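Local coordinates for CDP-glucose 4,6-dehydratase (Salmonella enterica subsp. enterica serovar Typhi, PDB 1WVG), which catalyses the NAD-dependent conversion of CDP-D-glucose to CDP-4-dehydro-6-deoxy-D-glucose and water, an early step in making a dideoxysugar of the O-antigen, at residues 93-96 with 97-100; 165-168 with 169-173; 276-279 with 280-284; 306-309 with 310-314; 342-345 with 346-349. All coordinates share one frame; numbering follows the deposited sequence. Where two conformers were deposited one is given.

All five contacts are local: each joins side chains three to five residues apart, on neighbouring turns of a helix or at its end, and none touches another. Contact 2, in the middle of helix 156-175, is the most buried, and its small and apolar residues face helix 100-121 and a second subunit. Contact 1, on the short helix 93-98, touches that same subunit and brings Val93 to the bound CDP-xylose. Contact 4 starts helix 308-314 with an Asx turn and faces a third subunit. Contacts 3 and 5 meet no other chain of the assembly and both pack against helix 322-337; contact 3 turns Met279 and Leu282 onto neighbouring helices, whereas contact 5 also buries the polar Ser346 and Glu349, each with partners.

Contact 1 (93-96 with 97-100); sequences VRLS and YEQP
Val93 and Tyr97 lie side by side, one helical turn apart, with Val93 CG1 4.0 Å from Tyr97 CE1. That methyl sits anti to the backbone N (chi1 176°), which carries it alongside the ring, and a compact branched residue suits this buried place next to CDP-xylose. The carbonyl O of Val93 accepts from Tyr97 N at 3.2 Å. Arg94 offers its CA to the edge of the Tyr97 ring, near the ring plane; its guanidinium reaches away to a salt bridge with Asp205. Leu95 sends CD1 to the aliphatic CG of Gln99, 3.8 Å away, and crosses Glu98 at about a right angle. Its O takes the N-H of Gln99 at 2.7 Å, closing the last turn before Gln99 leaves helical geometry and becomes the N-cap of the next helix. Ser96 O lies beside Pro100 CD at 3.5 Å; proline, having no N-H to give, fits the first turn of that new helix. The short helix 93-98 thus leans through Val93, Ser96 and Tyr97 on the start of helix 156-175, leads directly into helix 100-121, and meets a second subunit at Tyr97 and Pro100.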
loop_
_atom_site.group_PDB
_atom_site.type_symbol
_atom_site.label_atom_id
_atom_site.label_comp_id
_atom_site.label_asym_id
_atom_site.label_seq_id
_atom_site.Cartn_x
_atom_site.Cartn_y
_atom_site.Cartn_z
ATOM N N VAL A 93 9.777 -9.234 25.380
ATOM C CA VAL A 93 10.600 -8.374 24.538
ATOM C C VAL A 93 12.092 -8.243 24.917
ATOM O O VAL A 93 12.984 -8.608 24.147
ATOM C CB VAL A 93 9.948 -6.996 24.290
ATOM C CG1 VAL A 93 10.908 -6.109 23.498
ATOM C CG2 VAL A 93 8.645 -7.106 23.489
ATOM N N ARG A 94 12.337 -7.650 26.091
ATOM C CA ARG A 94 13.696 -7.414 26.579
ATOM C C ARG A 94 14.467 -8.709 26.653
ATOM O O ARG A 94 15.616 -8.769 26.248
ATOM C CB ARG A 94 13.761 -6.566 27.854
ATOM C CG ARG A 94 12.761 -5.399 27.882
ATOM C CD ARG A 94 13.157 -4.206 28.753
ATOM N NE ARG A 94 13.204 -4.446 30.193
ATOM C CZ ARG A 94 14.126 -3.891 30.972
ATOM N NH1 ARG A 94 15.062 -3.094 30.473
ATOM N NH2 ARG A 94 14.119 -4.128 32.281
ATOM N N LEU A 95 13.793 -9.755 27.141
ATOM C CA LEU A 95 14.384 -11.078 27.186
ATOM C C LEU A 95 14.785 -11.580 25.797
ATOM O O LEU A 95 15.873 -12.146 25.629
ATOM C CB LEU A 95 13.485 -12.089 27.917
ATOM C CG LEU A 95 14.040 -13.495 27.802
ATOM C CD1 LEU A 95 15.493 -13.493 28.271
ATOM C CD2 LEU A 95 13.219 -14.423 28.689
ATOM N N SER A 96 13.912 -11.358 24.787
ATOM C CA SER A 96 14.187 -11.808 23.433
ATOM C C SER A 96 15.465 -11.215 22.942
ATOM O O SER A 96 16.208 -11.759 22.142
ATOM C CB SER A 96 13.068 -11.413 22.480
ATOM O OG SER A 96 13.096 -10.025 22.224
ATOM N N TYR A 97 15.743 -10.035 23.395
ATOM C CA TYR A 97 16.987 -9.452 22.974
ATOM C C TYR A 97 18.159 -10.246 23.556
ATOM O O TYR A 97 19.196 -10.421 22.925
ATOM C CB TYR A 97 17.064 -8.002 23.493
ATOM C CG TYR A 97 16.341 -6.954 22.632
ATOM C CD1 TYR A 97 15.245 -6.256 23.143
ATOM C CD2 TYR A 97 16.778 -6.621 21.346
ATOM C CE1 TYR A 97 14.615 -5.255 22.394
ATOM C CE2 TYR A 97 16.159 -5.632 20.575
ATOM C CZ TYR A 97 15.069 -4.946 21.112
ATOM O OH TYR A 97 14.437 -3.983 20.385
ATOM N N GLU A 98 17.990 -10.735 24.777
ATOM C CA GLU A 98 19.055 -11.485 25.403
ATOM C C GLU A 98 19.136 -12.895 24.898
ATOM O O GLU A 98 20.222 -13.463 24.852
ATOM C CB GLU A 98 18.926 -11.534 26.927
ATOM C CG GLU A 98 19.048 -10.132 27.600
ATOM C CD GLU A 98 18.410 -10.109 28.989
ATOM O OE1 GLU A 98 18.098 -11.106 29.631
ATOM O OE2 GLU A 98 18.211 -8.893 29.430
ATOM N N GLN A 99 17.984 -13.456 24.531
ATOM C CA GLN A 99 17.945 -14.845 24.079
ATOM C C GLN A 99 17.246 -15.042 22.732
ATOM O O GLN A 99 16.201 -15.679 22.653
ATOM C CB GLN A 99 17.113 -15.614 25.123
ATOM C CG GLN A 99 17.875 -15.838 26.436
ATOM C CD GLN A 99 18.985 -16.871 26.275
ATOM O OE1 GLN A 99 18.727 -18.084 26.294
ATOM N NE2 GLN A 99 20.222 -16.386 26.122
ATOM N N PRO A 100 17.838 -14.512 21.680
ATOM C CA PRO A 100 17.267 -14.581 20.365
ATOM C C PRO A 100 16.970 -15.991 19.893
ATOM O O PRO A 100 15.887 -16.334 19.375
ATOM C CB PRO A 100 18.300 -13.956 19.411
ATOM C CG PRO A 100 19.526 -13.652 20.246
ATOM C CD PRO A 100 19.082 -13.691 21.695
#

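Contact 2 (165-168 with 169-173); sequences ELVA and SAFRN
Regular alpha-helical bonds join residues 165-168 to 169-173, each running from an N-H to the carbonyl four residues earlier. Ser169 N meets Glu165 O at 3.1 Å in a nearly straight bond (163°), and Arg172 N meets Ala168 O at 2.9 Å. Phe171 N approaches Val167 O in the carbonyl plane, at 3.0 Å. Among the side chains, the chief pair is Val167 and Phe171, which lie side by side and point the same way. Val167 CG1 is 3.9 Å from Phe171 CD1, and the carbonyl O of Val167 sits at the edge of the same ring, 3.4 Å from CD1, where the slightly positive ring hydrogens suit it. Both side chains continue onto helix 100-121, and Phe171 also meets Phe175 edge to face. In one of its two conformers Ser169 turns OG back along the helix toward Leu166 O, a bond that is weak and doubtful. Ala168 and Ala170 occupy buried places where a single methyl suffices: Ala168 faces Ser190 of strand 187-197, Ala170 faces Asn159 of a second subunit. The charged ends go elsewhere, Glu165 to Thr131 and Arg192, Arg172 to Leu188 O. The chemistry is therefore divided around the helix: apolar groups fill the sides toward helix 100-121 and the second subunit, whereas the buried carboxylate of Glu165 is answered by a hydroxyl and an arginine, which probably favour its charged form.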
loop_
_atom_site.group_PDB
_atom_site.type_symbol
_atom_site.label_atom_id
_atom_site.label_comp_id
_atom_site.label_asym_id
_atom_site.label_seq_id
_atom_site.Cartn_x
_atom_site.Cartn_y
_atom_site.Cartn_z
ATOM N N GLU A 165 3.006 -15.936 12.383
ATOM C CA GLU A 165 1.849 -15.611 11.549
ATOM C C GLU A 165 2.030 -16.177 10.156
ATOM O O GLU A 165 1.137 -16.798 9.587
ATOM C CB GLU A 165 1.739 -14.072 11.458
ATOM C CG GLU A 165 0.898 -13.520 12.613
ATOM C CD GLU A 165 -0.569 -13.868 12.493
ATOM O OE1 GLU A 165 -1.087 -14.193 11.452
ATOM O OE2 GLU A 165 -1.238 -13.758 13.607
ATOM N N LEU A 166 3.223 -16.000 9.596
ATOM C CA LEU A 166 3.527 -16.514 8.259
ATOM C C LEU A 166 3.406 -18.033 8.229
ATOM O O LEU A 166 2.857 -18.645 7.306
ATOM C CB LEU A 166 4.977 -16.139 7.821
ATOM C CG LEU A 166 5.125 -14.897 6.924
ATOM C CD1 LEU A 166 4.662 -13.624 7.628
ATOM C CD2 LEU A 166 6.578 -14.752 6.507
ATOM N N VAL A 167 3.954 -18.650 9.262
ATOM C CA VAL A 167 3.918 -20.098 9.360
ATOM C C VAL A 167 2.510 -20.653 9.291
ATOM O O VAL A 167 2.250 -21.583 8.526
ATOM C CB VAL A 167 4.524 -20.546 10.658
ATOM C CG1 VAL A 167 4.094 -21.996 10.906
ATOM C CG2 VAL A 167 6.036 -20.360 10.626
ATOM N N ALA A 168 1.617 -20.106 10.124
ATOM C CA ALA A 168 0.220 -20.561 10.148
ATOM C C ALA A 168 -0.474 -20.337 8.795
ATOM O O ALA A 168 -1.257 -21.151 8.294
ATOM C CB ALA A 168 -0.551 -19.818 11.228
ATOM N N SER A 169 -0.240 -19.213 8.152
ATOM C CA SER A 169 -0.935 -19.089 6.889
ATOM C C SER A 169 -0.439 -20.075 5.823
ATOM O O SER A 169 -1.174 -20.480 4.925
ATOM C CB SER A 169 -1.068 -17.626 6.487
ATOM O OG SER A 169 0.135 -17.102 6.019
ATOM N N ALA A 170 0.837 -20.492 5.905
ATOM C CA ALA A 170 1.407 -21.444 4.954
ATOM C C ALA A 170 0.870 -22.845 5.258
ATOM O O ALA A 170 0.600 -23.663 4.371
ATOM C CB ALA A 170 2.933 -21.372 4.860
ATOM N N PHE A 171 0.673 -23.146 6.546
ATOM C CA PHE A 171 0.118 -24.444 6.868
ATOM C C PHE A 171 -1.315 -24.464 6.370
ATOM O O PHE A 171 -1.782 -25.422 5.748
ATOM C CB PHE A 171 0.156 -24.726 8.379
ATOM C CG PHE A 171 1.375 -25.536 8.741
ATOM C CD1 PHE A 171 2.639 -24.943 8.748
ATOM C CD2 PHE A 171 1.279 -26.896 9.049
ATOM C CE1 PHE A 171 3.785 -25.673 9.084
ATOM C CE2 PHE A 171 2.417 -27.645 9.370
ATOM C CZ PHE A 171 3.670 -27.029 9.397
ATOM N N ARG A 172 -1.999 -23.365 6.659
ATOM C CA ARG A 172 -3.356 -23.266 6.228
ATOM C C ARG A 172 -3.458 -23.486 4.743
ATOM O O ARG A 172 -4.253 -24.301 4.303
ATOM C CB ARG A 172 -3.990 -21.937 6.542
ATOM C CG ARG A 172 -5.469 -21.923 6.202
ATOM C CD ARG A 172 -6.126 -20.580 6.541
ATOM N NE ARG A 172 -6.000 -20.054 7.928
ATOM C CZ ARG A 172 -5.273 -18.958 8.265
ATOM N NH1 ARG A 172 -4.571 -18.275 7.354
ATOM N NH2 ARG A 172 -5.223 -18.520 9.537
ATOM N N ASN A 173 -2.646 -22.747 3.981
ATOM C CA ASN A 173 -2.631 -22.819 2.521
ATOM C C ASN A 173 -2.318 -24.190 1.968
ATOM O O ASN A 173 -3.058 -24.741 1.137
ATOM C CB ASN A 173 -1.701 -21.775 1.857
ATOM C CG ASN A 173 -2.367 -20.424 1.680
ATOM O OD1 ASN A 173 -3.598 -20.349 1.483
ATOM N ND2 ASN A 173 -1.561 -19.360 1.748
#

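Contact 3 (276-279 with 280-284); sequences VDKM and VTLWG
Successive turns at the C-terminal end of helix 272-283 meet in this local contact, on the outer part of the chain where the helix packs against helices 207-216 and 322-337. Val276 and Val280, four residues apart, come together loosely, their CG2 methyls 4.4 Å apart, and both continue onto Trp289 of strand 289-291. Val280 CG2 also lies over the carbonyl O of Val276 at 3.3 Å, since its position anti to the carbonyl carbon turns it back toward the preceding turn. Met279 reaches Leu282 through its sulfur, with SD 4.2 Å from Leu282 CD1. Bends at chi2 (-63°) and chi3 (-88°) fold the methionine chain into a compact shape, and this flexible, unbranched residue fits among Ile208, Ile211 and Leu326. Leu282 lays CG against Lys278 O at 3.2 Å and goes on to Leu326 and Val330. The backbone holds these side chains in step: Val280 N gives an almost straight bond (168°) to Val276 O at 2.8 Å, and Trp283 N meets Met279 O at 2.7 Å. Beyond Trp283 the helix ends at Gly284, whose positive phi is easiest for a residue without a side chain. Trp283 receives Lys334 in a cation-pi contact. Backbone bonds thus carry the contact, with light apolar touching between turns; the side chains do most of their packing on neighbouring elements, and the carboxylate of Asp277 finds its partner outside, on Trp289 NE1.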
loop_
_atom_site.group_PDB
_atom_site.type_symbol
_atom_site.label_atom_id
_atom_site.label_comp_id
_atom_site.label_asym_id
_atom_site.label_seq_id
_atom_site.Cartn_x
_atom_site.Cartn_y
_atom_site.Cartn_z
ATOM N N VAL A 276 -0.332 4.050 35.163
ATOM C CA VAL A 276 0.334 4.131 36.435
ATOM C C VAL A 276 -0.344 5.164 37.330
ATOM O O VAL A 276 -0.551 4.917 38.509
ATOM C CB VAL A 276 1.817 4.360 36.275
ATOM C CG1 VAL A 276 2.021 5.771 35.748
ATOM C CG2 VAL A 276 2.450 4.236 37.658
ATOM N N ASP A 277 -0.730 6.317 36.772
ATOM C CA ASP A 277 -1.387 7.327 37.587
ATOM C C ASP A 277 -2.672 6.791 38.208
ATOM O O ASP A 277 -3.045 6.983 39.388
ATOM C CB ASP A 277 -1.620 8.611 36.764
ATOM C CG ASP A 277 -0.439 9.543 36.743
ATOM O OD1 ASP A 277 0.558 9.387 37.420
ATOM O OD2 ASP A 277 -0.562 10.515 35.889
ATOM N N LYS A 278 -3.392 6.073 37.385
ATOM C CA LYS A 278 -4.653 5.527 37.856
ATOM C C LYS A 278 -4.472 4.470 38.967
ATOM O O LYS A 278 -5.185 4.406 40.004
ATOM C CB LYS A 278 -5.434 5.009 36.650
ATOM C CG LYS A 278 -6.892 4.730 37.007
ATOM C CD LYS A 278 -7.595 5.891 37.707
ATOM C CE LYS A 278 -8.846 6.381 36.986
ATOM N NZ LYS A 278 -8.934 7.846 36.884
ATOM N N MET A 279 -3.495 3.612 38.676
ATOM C CA MET A 279 -3.108 2.534 39.550
ATOM C C MET A 279 -2.716 3.118 40.928
ATOM O O MET A 279 -3.187 2.660 41.981
ATOM C CB MET A 279 -1.983 1.713 38.871
ATOM C CG MET A 279 -2.505 0.775 37.763
ATOM S SD MET A 279 -3.641 -0.500 38.435
ATOM C CE MET A 279 -2.406 -1.758 38.876
ATOM N N VAL A 280 -1.874 4.177 40.917
ATOM C CA VAL A 280 -1.443 4.872 42.139
ATOM C C VAL A 280 -2.679 5.210 42.968
ATOM O O VAL A 280 -2.837 4.929 44.165
ATOM C CB VAL A 280 -0.665 6.154 41.784
ATOM C CG1 VAL A 280 -0.776 7.205 42.892
ATOM C CG2 VAL A 280 0.799 5.868 41.377
ATOM N N THR A 281 -3.607 5.804 42.254
ATOM C CA THR A 281 -4.851 6.196 42.833
ATOM C C THR A 281 -5.660 5.021 43.381
ATOM O O THR A 281 -6.203 5.084 44.483
ATOM C CB THR A 281 -5.608 6.918 41.717
ATOM O OG1 THR A 281 -5.049 8.206 41.556
ATOM C CG2 THR A 281 -7.095 6.962 42.034
ATOM N N LEU A 282 -5.757 3.961 42.575
ATOM C CA LEU A 282 -6.499 2.784 42.924
ATOM C C LEU A 282 -5.929 2.107 44.141
ATOM O O LEU A 282 -6.658 1.600 44.987
ATOM C CB LEU A 282 -6.346 1.842 41.730
ATOM C CG LEU A 282 -7.384 2.194 40.688
ATOM C CD1 LEU A 282 -7.369 1.135 39.587
ATOM C CD2 LEU A 282 -8.750 2.166 41.359
ATOM N N TRP A 283 -4.592 2.052 44.205
ATOM C CA TRP A 283 -3.902 1.406 45.320
ATOM C C TRP A 283 -4.021 2.233 46.570
ATOM O O TRP A 283 -4.559 1.802 47.580
ATOM C CB TRP A 283 -2.416 1.206 45.030
ATOM C CG TRP A 283 -1.762 0.270 46.013
ATOM C CD1 TRP A 283 -1.080 0.640 47.130
ATOM C CD2 TRP A 283 -1.720 -1.183 45.967
ATOM N NE1 TRP A 283 -0.609 -0.467 47.780
ATOM C CE2 TRP A 283 -0.987 -1.605 47.091
ATOM C CE3 TRP A 283 -2.231 -2.164 45.094
ATOM C CZ2 TRP A 283 -0.755 -2.969 47.333
ATOM C CZ3 TRP A 283 -2.001 -3.507 45.340
ATOM C CH2 TRP A 283 -1.269 -3.909 46.455
ATOM N N GLY A 284 -3.505 3.444 46.472
ATOM C CA GLY A 284 -3.524 4.365 47.594
ATOM C C GLY A 284 -2.285 4.130 48.445
ATOM O O GLY A 284 -1.209 3.880 47.902
#

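Contact 4 (306-309 with 310-314); sequences DCSK and ANMQL
At the capped start of helix 308-314, Cys307 is the N-cap, and its carbonyl O receives Asn311 N at 3.0 Å, in the carbonyl plane. An Asx turn precedes this first turn: Asp306 OD1 accepts the backbone N-H of Ser308 at 3.0 Å in a nearly straight bond (170°). Aspartate suits this place because its short carboxylate can reach an N-H at the helix start, which has no carbonyl of an earlier turn to meet. Across the first turn a water joins two side chains, giving a hydrogen to Asn311 OD1 at 2.8 Å and accepting one from Ser308 OG at 3.0 Å. Asn311 can serve two partners at once, for its ND2 binds Trp316 O. The Lys309 chain runs slantwise past the amide end of Gln313, the lysine CG 3.6 Å from Gln313 NE2. With CG anti to the backbone N (chi1 -176°) and the chain extended beyond it, Lys309 carries its amine past the glutamine to Glu258 and Gly259 O, lying by Trp260 as a cation-pi partner. The helix lies against strand 259-262, with Ala310 and Leu314 on Phe262 and Gln313 on Trp260. Toward a third subunit, Ser308 and Met312 pack on Val142 of that chain, and Ser308 OG also bonds to its Lys304.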
loop_
_atom_site.group_PDB
_atom_site.type_symbol
_atom_site.label_atom_id
_atom_site.label_comp_id
_atom_site.label_asym_id
_atom_site.label_seq_id
_atom_site.Cartn_x
_atom_site.Cartn_y
_atom_site.Cartn_z
ATOM N N ASP A 306 -6.960 -2.370 15.159
ATOM C CA ASP A 306 -8.297 -2.054 14.655
ATOM C C ASP A 306 -9.099 -3.369 14.736
ATOM O O ASP A 306 -8.696 -4.383 14.167
ATOM C CB ASP A 306 -8.235 -1.485 13.219
ATOM C CG ASP A 306 -9.613 -1.088 12.739
ATOM O OD1 ASP A 306 -10.574 -1.823 12.811
ATOM O OD2 ASP A 306 -9.696 0.090 12.200
ATOM N N CYS A 307 -10.198 -3.385 15.489
ATOM C CA CYS A 307 -10.985 -4.618 15.674
ATOM C C CYS A 307 -12.339 -4.661 14.976
ATOM O O CYS A 307 -13.198 -5.429 15.373
ATOM C CB CYS A 307 -11.161 -4.959 17.160
ATOM S SG CYS A 307 -9.543 -5.057 17.968
ATOM N N SER A 308 -12.537 -3.871 13.930
ATOM C CA SER A 308 -13.803 -3.895 13.198
ATOM C C SER A 308 -14.125 -5.278 12.626
ATOM O O SER A 308 -15.270 -5.659 12.584
ATOM C CB SER A 308 -13.807 -2.890 12.045
ATOM O OG SER A 308 -13.673 -1.620 12.601
ATOM N N LYS A 309 -13.130 -6.053 12.177
ATOM C CA LYS A 309 -13.408 -7.370 11.613
ATOM C C LYS A 309 -14.068 -8.338 12.594
ATOM O O LYS A 309 -15.055 -9.030 12.295
ATOM C CB LYS A 309 -12.171 -7.946 10.928
ATOM C CG LYS A 309 -12.319 -9.283 10.213
ATOM C CD LYS A 309 -10.927 -9.841 9.864
ATOM C CE LYS A 309 -10.936 -11.176 9.144
ATOM N NZ LYS A 309 -9.626 -11.551 8.566
ATOM N N ALA A 310 -13.525 -8.414 13.795
ATOM C CA ALA A 310 -14.150 -9.286 14.797
ATOM C C ALA A 310 -15.491 -8.674 15.195
ATOM O O ALA A 310 -16.481 -9.393 15.416
ATOM C CB ALA A 310 -13.308 -9.392 16.060
ATOM N N ASN A 311 -15.557 -7.330 15.316
ATOM C CA ASN A 311 -16.813 -6.752 15.716
ATOM C C ASN A 311 -17.915 -7.123 14.747
ATOM O O ASN A 311 -18.973 -7.628 15.145
ATOM C CB ASN A 311 -16.759 -5.236 15.824
ATOM C CG ASN A 311 -15.741 -4.745 16.824
ATOM O OD1 ASN A 311 -15.213 -3.626 16.667
ATOM N ND2 ASN A 311 -15.469 -5.548 17.862
ATOM N N MET A 312 -17.660 -6.849 13.471
ATOM C CA MET A 312 -18.635 -7.142 12.421
ATOM C C MET A 312 -18.773 -8.603 12.105
ATOM O O MET A 312 -19.858 -9.135 12.033
ATOM C CB MET A 312 -18.276 -6.651 11.014
ATOM C CG MET A 312 -17.488 -5.385 10.911
ATOM S SD MET A 312 -18.088 -4.075 11.980
ATOM C CE MET A 312 -17.477 -2.665 11.006
ATOM N N GLN A 313 -17.654 -9.214 11.804
ATOM C CA GLN A 313 -17.654 -10.601 11.385
ATOM C C GLN A 313 -17.931 -11.722 12.406
ATOM O O GLN A 313 -18.565 -12.732 12.044
ATOM C CB GLN A 313 -16.579 -10.926 10.302
ATOM C CG GLN A 313 -16.488 -9.853 9.202
ATOM C CD GLN A 313 -15.377 -10.068 8.171
ATOM O OE1 GLN A 313 -15.120 -9.202 7.314
ATOM N NE2 GLN A 313 -14.698 -11.212 8.241
ATOM N N LEU A 314 -17.445 -11.570 13.644
ATOM C CA LEU A 314 -17.662 -12.584 14.669
ATOM C C LEU A 314 -18.739 -12.093 15.598
ATOM O O LEU A 314 -19.279 -12.866 16.408
ATOM C CB LEU A 314 -16.392 -12.796 15.541
ATOM C CG LEU A 314 -15.306 -13.624 14.864
ATOM C CD1 LEU A 314 -14.017 -13.520 15.657
ATOM C CD2 LEU A 314 -15.750 -15.087 14.770
HETATM O O HOH W 1 -15.738 -1.684 14.731
#

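Contact 5 (342-345 with 346-349); sequences MLIC and SKRE
Leu343 sets CG and CD2 against the CE methylene of Lys347, with CD2 3.6 Å from Lys347 CE. The two side chains meet at a slant, and Ile344 CD1 approaches the same CE at 4.0 Å, so the lysine methylene touches two apolar neighbours. A lysine fits here because its carbon chain can lie against leucine and isoleucine; its side chain also touches Glu31 of helix 20-31. Ser346 turns inward instead. Its OG lies anti to the carbonyl carbon (chi1 -58°), beside the backbone N, and gives a bond to Met342 O at 2.9 Å from above the carbonyl plane. Ser346 N reaches that same oxygen at 2.6 Å, nearly along its C=O direction, so two donors of one residue hold it. The hydroxyl also meets Trp332 NE1, which satisfies a polar group on a buried face lined by Trp24 and Leu27. Beside it, Met342 spreads over Trp332, Ala335 and Trp336, as its pliant thioether chain allows. Glu349 N closes the next turn on Cys345 O at 2.9 Å, and its buried carboxylate makes a salt bridge to Arg328 and a hydrogen bond with His234. Serine bonding back to the carbonyl four residues earlier is a familiar feature of alpha helices, and here it lies on helix 342-355, which touches helices 20-31 and 322-337.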
loop_
_atom_site.group_PDB
_atom_site.type_symbol
_atom_site.label_atom_id
_atom_site.label_comp_id
_atom_site.label_asym_id
_atom_site.label_seq_id
_atom_site.Cartn_x
_atom_site.Cartn_y
_atom_site.Cartn_z
ATOM N N MET A 342 -8.213 -17.473 46.100
ATOM C CA MET A 342 -8.021 -17.069 44.723
ATOM C C MET A 342 -8.758 -17.881 43.674
ATOM O O MET A 342 -9.309 -17.342 42.717
ATOM C CB MET A 342 -6.566 -16.699 44.431
ATOM C CG MET A 342 -6.033 -15.599 45.363
ATOM S SD MET A 342 -7.260 -14.347 45.857
ATOM C CE MET A 342 -7.183 -13.275 44.391
ATOM N N LEU A 343 -8.819 -19.180 43.856
ATOM C CA LEU A 343 -9.567 -19.936 42.896
ATOM C C LEU A 343 -10.968 -19.383 42.914
ATOM O O LEU A 343 -11.621 -19.141 41.915
ATOM C CB LEU A 343 -9.635 -21.435 43.254
ATOM C CG LEU A 343 -10.495 -22.217 42.267
ATOM C CD1 LEU A 343 -9.688 -22.432 40.999
ATOM C CD2 LEU A 343 -10.865 -23.574 42.843
ATOM N N ILE A 344 -11.434 -19.158 44.113
ATOM C CA ILE A 344 -12.763 -18.652 44.218
ATOM C C ILE A 344 -12.898 -17.236 43.654
ATOM O O ILE A 344 -13.843 -16.888 42.963
ATOM C CB ILE A 344 -13.263 -18.855 45.636
ATOM C CG1 ILE A 344 -13.601 -20.339 45.750
ATOM C CG2 ILE A 344 -14.490 -17.990 45.851
ATOM C CD1 ILE A 344 -13.464 -21.052 44.390
ATOM N N CYS A 345 -11.925 -16.379 43.904
ATOM C CA CYS A 345 -11.975 -15.026 43.341
ATOM C C CYS A 345 -11.931 -15.080 41.813
ATOM O O CYS A 345 -12.711 -14.421 41.134
ATOM C CB CYS A 345 -10.749 -14.228 43.809
ATOM S SG CYS A 345 -10.887 -13.904 45.583
ATOM N N SER A 346 -10.968 -15.873 41.308
ATOM C CA SER A 346 -10.753 -16.075 39.898
ATOM C C SER A 346 -12.036 -16.608 39.299
ATOM O O SER A 346 -12.536 -16.076 38.320
ATOM C CB SER A 346 -9.511 -16.908 39.591
ATOM O OG SER A 346 -8.366 -16.259 40.166
ATOM N N LYS A 347 -12.640 -17.627 39.898
ATOM C CA LYS A 347 -13.910 -18.113 39.351
ATOM C C LYS A 347 -14.935 -17.007 39.302
ATOM O O LYS A 347 -15.767 -16.901 38.388
ATOM C CB LYS A 347 -14.486 -19.298 40.126
ATOM C CG LYS A 347 -13.694 -20.599 39.971
ATOM C CD LYS A 347 -14.541 -21.863 40.132
ATOM C CE LYS A 347 -13.852 -22.979 40.911
ATOM N NZ LYS A 347 -14.469 -24.313 40.731
ATOM N N ARG A 348 -14.886 -16.152 40.310
ATOM C CA ARG A 348 -15.824 -15.061 40.322
ATOM C C ARG A 348 -15.629 -14.074 39.158
ATOM O O ARG A 348 -16.571 -13.532 38.563
ATOM C CB ARG A 348 -15.817 -14.346 41.664
ATOM C CG ARG A 348 -17.216 -13.836 42.006
ATOM C CD ARG A 348 -17.319 -12.929 43.227
ATOM N NE ARG A 348 -18.321 -11.887 43.028
ATOM C CZ ARG A 348 -18.325 -10.685 43.607
ATOM N NH1 ARG A 348 -17.385 -10.286 44.493
ATOM N NH2 ARG A 348 -19.316 -9.845 43.303
ATOM N N GLU A 349 -14.379 -13.786 38.837
ATOM C CA GLU A 349 -14.176 -12.842 37.733
ATOM C C GLU A 349 -14.720 -13.325 36.413
ATOM O O GLU A 349 -15.337 -12.528 35.701
ATOM C CB GLU A 349 -12.756 -12.324 37.566
ATOM C CG GLU A 349 -12.419 -11.404 38.733
ATOM C CD GLU A 349 -11.882 -10.115 38.247
ATOM O OE1 GLU A 349 -10.908 -10.055 37.504
ATOM O OE2 GLU A 349 -12.589 -9.101 38.692
#